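Local coordinates for protein putative fructose-bisphosphate aldolase (Coccidioides immitis, PDB 3PM6) that is a putative class II fructose-bisphosphate aldolase, a zinc-containing protein built on the TIM-barrel fold, at residues Q93-I98 / I117-H123; A146-P151 / G184-P190. All coordinates share one frame. Residue numbers count along the deposited sequence, not the author numbering.

Interaction 1. Residues Q93-I98 / I117-H123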
loop_
_atom_site.group_PDB
_atom_site.type_symbol
_atom_site.label_atom_id
_atom_site.label_comp_id
_atom_site.label_asym_id
_atom_site.label_seq_id
_atom_site.Cartn_x
_atom_site.Cartn_y
_atom_site.Cartn_z
ATOM N N GLN A 93 -17.581 6.806 -10.881
ATOM C CA GLN A 93 -18.840 6.838 -11.619
ATOM C C GLN A 93 -20.058 7.045 -10.735
ATOM O O GLN A 93 -21.193 6.823 -11.176
ATOM C CB GLN A 93 -19.005 5.578 -12.495
ATOM C CG GLN A 93 -17.841 5.379 -13.500
ATOM C CD GLN A 93 -18.031 4.134 -14.373
ATOM O OE1 GLN A 93 -18.774 3.213 -14.015
ATOM N NE2 GLN A 93 -17.356 4.107 -15.526
ATOM N N ASP A 94 -19.803 7.516 -9.515
ATOM C CA ASP A 94 -20.822 7.703 -8.478
ATOM C C ASP A 94 -20.547 9.034 -7.771
ATOM O O ASP A 94 -19.494 9.196 -7.177
ATOM C CB ASP A 94 -20.715 6.555 -7.467
ATOM C CG ASP A 94 -21.846 6.568 -6.394
ATOM O OD1 ASP A 94 -22.346 7.651 -5.966
ATOM O OD2 ASP A 94 -22.227 5.447 -5.960
ATOM N N PRO A 95 -21.487 10.006 -7.850
ATOM C CA PRO A 95 -21.331 11.314 -7.203
ATOM C C PRO A 95 -20.911 11.240 -5.711
ATOM O O PRO A 95 -20.034 12.008 -5.262
ATOM C CB PRO A 95 -22.727 11.932 -7.363
ATOM C CG PRO A 95 -23.181 11.374 -8.669
ATOM C CD PRO A 95 -22.707 9.950 -8.676
ATOM N N GLU A 96 -21.501 10.304 -4.968
ATOM C CA GLU A 96 -21.187 10.117 -3.547
ATOM C C GLU A 96 -19.723 9.753 -3.310
ATOM O O GLU A 96 -19.072 10.264 -2.395
ATOM C CB GLU A 96 -22.109 9.060 -2.911
ATOM N N ILE A 97 -19.186 8.879 -4.146
ATOM C CA ILE A 97 -17.784 8.484 -4.008
ATOM C C ILE A 97 -16.817 9.610 -4.373
ATOM O O ILE A 97 -15.710 9.703 -3.846
ATOM C CB ILE A 97 -17.484 7.234 -4.848
ATOM C CG1 ILE A 97 -17.923 5.992 -4.065
ATOM C CG2 ILE A 97 -16.001 7.096 -5.076
ATOM C CD1 ILE A 97 -19.406 5.730 -4.027
ATOM N N ILE A 98 -17.228 10.447 -5.307
ATOM C CA ILE A 98 -16.384 11.548 -5.758
ATOM C C ILE A 98 -16.218 12.542 -4.591
ATOM O O ILE A 98 -15.101 12.937 -4.239
ATOM C CB ILE A 98 -16.984 12.168 -7.048
ATOM C CG1 ILE A 98 -16.753 11.185 -8.213
ATOM C CG2 ILE A 98 -16.392 13.555 -7.366
ATOM C CD1 ILE A 98 -17.488 11.517 -9.507
ATOM N N ILE A 117 -9.386 14.052 -10.330
ATOM C CA ILE A 117 -10.381 12.990 -10.199
ATOM C C ILE A 117 -11.063 12.920 -11.527
ATOM O O ILE A 117 -11.332 13.946 -12.131
ATOM C CB ILE A 117 -11.408 13.355 -9.095
ATOM C CG1 ILE A 117 -10.745 13.372 -7.708
ATOM C CG2 ILE A 117 -12.687 12.460 -9.154
ATOM C CD1 ILE A 117 -11.742 13.766 -6.546
ATOM N N MET A 118 -11.342 11.714 -11.995
ATOM C CA MET A 118 -12.131 11.598 -13.175
ATOM C C MET A 118 -13.603 11.557 -12.813
ATOM O O MET A 118 -14.068 10.576 -12.265
ATOM C CB MET A 118 -11.738 10.370 -14.031
ATOM C CG MET A 118 -12.589 10.262 -15.279
ATOM S SD MET A 118 -12.393 8.679 -16.138
ATOM C CE MET A 118 -13.257 9.135 -17.676
ATOM N N VAL A 119 -14.337 12.616 -13.144
ATOM C CA VAL A 119 -15.797 12.648 -12.922
ATOM C C VAL A 119 -16.426 11.974 -14.127
ATOM O O VAL A 119 -16.691 12.625 -15.138
ATOM C CB VAL A 119 -16.334 14.112 -12.757
ATOM C CG1 VAL A 119 -17.797 14.095 -12.440
ATOM C CG2 VAL A 119 -15.528 14.857 -11.672
ATOM N N ASP A 120 -16.608 10.665 -14.027
ATOM C CA ASP A 120 -17.006 9.824 -15.134
ATOM C C ASP A 120 -18.504 9.561 -15.021
ATOM O O ASP A 120 -18.927 8.574 -14.416
ATOM C CB ASP A 120 -16.236 8.477 -15.093
ATOM C CG ASP A 120 -16.592 7.580 -16.267
ATOM O OD1 ASP A 120 -17.423 8.033 -17.081
ATOM O OD2 ASP A 120 -16.029 6.461 -16.415
ATOM N N MET A 121 -19.311 10.447 -15.599
ATOM C CA MET A 121 -20.771 10.268 -15.577
ATOM C C MET A 121 -21.309 9.719 -16.904
ATOM O O MET A 121 -22.477 9.931 -17.265
ATOM C CB MET A 121 -21.416 11.619 -15.226
ATOM C CG MET A 121 -20.943 12.163 -13.833
ATOM S SD MET A 121 -21.560 11.145 -12.467
ATOM C CE MET A 121 -20.067 10.713 -11.581
ATOM N N SER A 122 -20.440 9.002 -17.631
ATOM C CA SER A 122 -20.715 8.608 -19.013
ATOM C C SER A 122 -21.793 7.540 -19.114
ATOM O O SER A 122 -22.350 7.313 -20.189
ATOM C CB SER A 122 -19.418 8.088 -19.679
ATOM O OG SER A 122 -19.038 6.848 -19.085
ATOM N N HIS A 123 -22.075 6.871 -17.998
ATOM C CA HIS A 123 -23.144 5.888 -17.957
ATOM C C HIS A 123 -24.555 6.479 -17.977
ATOM O O HIS A 123 -25.518 5.769 -18.287
ATOM C CB HIS A 123 -22.975 4.957 -16.760
ATOM C CG HIS A 123 -21.853 3.973 -16.922
ATOM N ND1 HIS A 123 -21.940 2.672 -16.484
ATOM C CD2 HIS A 123 -20.632 4.098 -17.487
ATOM C CE1 HIS A 123 -20.801 2.045 -16.739
ATOM N NE2 HIS A 123 -19.993 2.885 -17.354
HETATM O O HOH W 1 -17.543 2.093 -17.543
#
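The chain leaves strand 85-92 of the TIM barrel, turns at Q93 and D94 and starts helix 95-103; residues 117-123 carry the next strand, 116-119, out past its C-terminal end. The two backbones come closest where Q93 CA lies 5.0 Å from D120 CA, with a CA-H...O contact of 3.3 Å from Q93 CA to D120 O. D94 is the N-cap of the helix: its OD1 accepts from E96 N at 3.0 Å. One turn in, I98 points at the strand and packs into the helix-sheet interface, its CD1 3.9 Å from V119 CG1 and its CG2 4.3 Å from I117 CG2. M121 starts out pointing away, but its side chain folds back so that CE sits 3.4 Å from I98 CD1 and 4.0 Å from P95 CD, covering the first turn of the helix. Helix 126-141 packs along this cluster, touching I98, V119 and M121.

At the mouth of the barrel the chemistry turns polar. D120 OD1 takes S122 N at 3.2 Å, an Asx turn, and S122 OG at 2.8 Å. D120 OD2 bonds to H91, a zinc ligand, so this carboxylate lies in the second shell of the metal. The same OD2 accepts from Q93 NE2 at 2.8 Å, and a water bridges onward, 2.9 Å from Q93 NE2 and 2.6 Å from H123 NE2.

Interaction 2. Residues A146-P151 / G184-P190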
loop_
_atom_site.group_PDB
_atom_site.type_symbol
_atom_site.label_atom_id
_atom_site.label_comp_id
_atom_site.label_asym_id
_atom_site.label_seq_id
_atom_site.Cartn_x
_atom_site.Cartn_y
_atom_site.Cartn_z
ATOM N N ALA A 146 -8.225 19.042 -9.600
ATOM C CA ALA A 146 -8.442 19.077 -11.032
ATOM C C ALA A 146 -9.359 17.910 -11.481
ATOM O O ALA A 146 -9.521 16.925 -10.755
ATOM C CB ALA A 146 -7.107 18.996 -11.741
ATOM N N THR A 147 -9.971 18.015 -12.655
ATOM C CA THR A 147 -11.011 17.046 -13.045
ATOM C C THR A 147 -10.949 16.650 -14.503
ATOM O O THR A 147 -10.502 17.412 -15.345
ATOM C CB THR A 147 -12.456 17.532 -12.768
ATOM O OG1 THR A 147 -12.706 18.708 -13.506
ATOM C CG2 THR A 147 -12.706 17.805 -11.310
ATOM N N GLU A 148 -11.408 15.445 -14.774
ATOM C CA GLU A 148 -11.456 14.887 -16.126
ATOM C C GLU A 148 -12.876 14.424 -16.262
ATOM O O GLU A 148 -13.438 13.932 -15.295
ATOM C CB GLU A 148 -10.500 13.700 -16.224
ATOM C CG GLU A 148 -10.564 12.882 -17.510
ATOM C CD GLU A 148 -9.578 11.713 -17.495
ATOM O OE1 GLU A 148 -8.433 11.881 -16.998
ATOM O OE2 GLU A 148 -9.953 10.617 -17.967
ATOM N N ALA A 149 -13.443 14.565 -17.455
ATOM C CA ALA A 149 -14.773 14.095 -17.746
ATOM C C ALA A 149 -14.797 13.400 -19.091
ATOM O O ALA A 149 -13.849 13.514 -19.877
ATOM C CB ALA A 149 -15.760 15.253 -17.717
ATOM N N GLU A 150 -15.857 12.633 -19.313
ATOM C CA GLU A 150 -16.012 11.848 -20.548
ATOM C C GLU A 150 -17.203 12.311 -21.387
ATOM O O GLU A 150 -18.366 11.947 -21.114
ATOM C CB GLU A 150 -16.181 10.372 -20.213
ATOM C CG GLU A 150 -16.235 9.453 -21.427
ATOM C CD GLU A 150 -16.150 7.974 -21.012
ATOM O OE1 GLU A 150 -15.291 7.623 -20.188
ATOM O OE2 GLU A 150 -16.920 7.166 -21.532
ATOM N N PRO A 151 -16.930 13.073 -22.450
ATOM C CA PRO A 151 -18.029 13.599 -23.280
ATOM C C PRO A 151 -18.467 12.543 -24.270
ATOM O O PRO A 151 -18.395 12.755 -25.486
ATOM C CB PRO A 151 -17.376 14.768 -24.014
ATOM C CG PRO A 151 -15.934 14.428 -24.072
ATOM C CD PRO A 151 -15.613 13.445 -22.979
ATOM N N GLY A 184 -16.249 23.521 -16.867
ATOM C CA GLY A 184 -15.011 23.821 -16.120
ATOM C C GLY A 184 -14.055 22.649 -15.858
ATOM O O GLY A 184 -13.093 22.771 -15.077
ATOM N N ILE A 185 -14.305 21.506 -16.494
ATOM C CA ILE A 185 -13.349 20.370 -16.420
ATOM C C ILE A 185 -11.998 20.802 -16.926
ATOM O O ILE A 185 -11.924 21.744 -17.670
ATOM C CB ILE A 185 -13.757 19.221 -17.331
ATOM C CG1 ILE A 185 -13.798 19.748 -18.754
ATOM C CG2 ILE A 185 -15.034 18.616 -16.855
ATOM C CD1 ILE A 185 -14.528 18.893 -19.701
ATOM N N ASN A 186 -10.927 20.111 -16.542
ATOM C CA ASN A 186 -9.605 20.428 -17.069
ATOM C C ASN A 186 -9.229 19.529 -18.230
ATOM O O ASN A 186 -8.612 19.993 -19.188
ATOM C CB ASN A 186 -8.560 20.305 -15.981
ATOM C CG ASN A 186 -8.872 21.196 -14.785
ATOM O OD1 ASN A 186 -9.314 20.713 -13.719
ATOM N ND2 ASN A 186 -8.679 22.511 -14.962
ATOM N N TRP A 187 -9.599 18.246 -18.141
ATOM C CA TRP A 187 -9.256 17.241 -19.160
ATOM C C TRP A 187 -10.492 16.505 -19.672
ATOM O O TRP A 187 -11.466 16.383 -18.958
ATOM C CB TRP A 187 -8.269 16.224 -18.584
ATOM C CG TRP A 187 -7.142 16.841 -17.790
ATOM C CD1 TRP A 187 -6.494 18.016 -18.053
ATOM C CD2 TRP A 187 -6.492 16.279 -16.641
ATOM N NE1 TRP A 187 -5.509 18.245 -17.105
ATOM C CE2 TRP A 187 -5.497 17.194 -16.227
ATOM C CE3 TRP A 187 -6.669 15.105 -15.912
ATOM C CZ2 TRP A 187 -4.672 16.952 -15.145
ATOM C CZ3 TRP A 187 -5.853 14.870 -14.818
ATOM C CH2 TRP A 187 -4.868 15.790 -14.447
ATOM N N LEU A 188 -10.439 16.032 -20.915
ATOM C CA LEU A 188 -11.531 15.320 -21.567
ATOM C C LEU A 188 -11.038 13.959 -22.038
ATOM O O LEU A 188 -9.945 13.863 -22.565
ATOM C CB LEU A 188 -12.037 16.101 -22.796
ATOM C CG LEU A 188 -13.062 17.238 -22.630
ATOM C CD1 LEU A 188 -13.514 17.765 -23.973
ATOM C CD2 LEU A 188 -14.288 16.757 -21.845
ATOM N N ALA A 189 -11.855 12.921 -21.832
ATOM C CA ALA A 189 -11.578 11.553 -22.264
ATOM C C ALA A 189 -12.507 11.267 -23.421
ATOM O O ALA A 189 -13.676 10.935 -23.209
ATOM C CB ALA A 189 -11.859 10.574 -21.121
ATOM N N PRO A 190 -12.011 11.436 -24.660
ATOM C CA PRO A 190 -12.976 11.258 -25.741
ATOM C C PRO A 190 -13.224 9.793 -26.082
ATOM O O PRO A 190 -12.339 8.957 -25.932
ATOM C CB PRO A 190 -12.341 12.015 -26.930
ATOM C CG PRO A 190 -10.789 12.070 -26.618
ATOM C CD PRO A 190 -10.734 12.072 -25.085
HETATM O O HOH W 2 -11.914 21.465 -12.859
#
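W187 lays its indole alongside E148, with E148 OE1 near the ring plane at its edge, 3.8 Å from W187 CE3. The two residues form a parallel bridge between strands 146-149 and 187-188, neighbours in the TIM barrel joined by a beta-alpha-beta crossover through helix 174-181. Both point to the same face of the sheet, where the E148 carboxylate also meets K247 in a salt bridge and hydrogen-bonds H227, a zinc ligand.

The backbone ladder climbs from T147 O, which accepts from both N186 N at 3.0 Å and W187 N at 3.1 Å, through A149 N to W187 O at 3.1 Å, to A189 N and A149 O at 2.9 Å. CA-H...O contacts fill in between these rungs, with E148 CA 3.2 Å from W187 O.

A149 and L188 pair on the other face, toward the surrounding helices. There A149 CB packs 3.5 Å from I185 CG2, and P151 CG rests 3.6 Å from L188 CD2; V137 of helix 126-141 covers both I185 and T147.

At the start of the ladder the chain comes off helix 174-181 through G184, whose phi is positive. A water here lies 2.9 Å from T147 OG1 and donates to G184 O at 2.8 Å. The N186 side chain adds a bond of its own: its OD1 accepts from T147 N at 3.0 Å.

How the interactions relate
Both contacts are buried and belong to one barrel wall: strand 116-119 of interaction 1 runs beside strand 146-149 of interaction 2, probably hydrogen-bonded to it through V119 N to E148 O at 2.7 Å and I117 N to A146 O at 2.9 Å. Interaction 2 is strand against strand and relies mostly on backbone hydrogen bonds; interaction 1 sets a helix start and its loop against a strand end, so side chains do the work. Their polar ends converge on the zinc site, each through a carboxylate that holds one of the metal's histidines. Between them M118 CE packs 3.6 Å from E150 OE1, while E150 OE2, held mainly by the backbone N of I154, also makes a weak hydrogen bond with S122 OG.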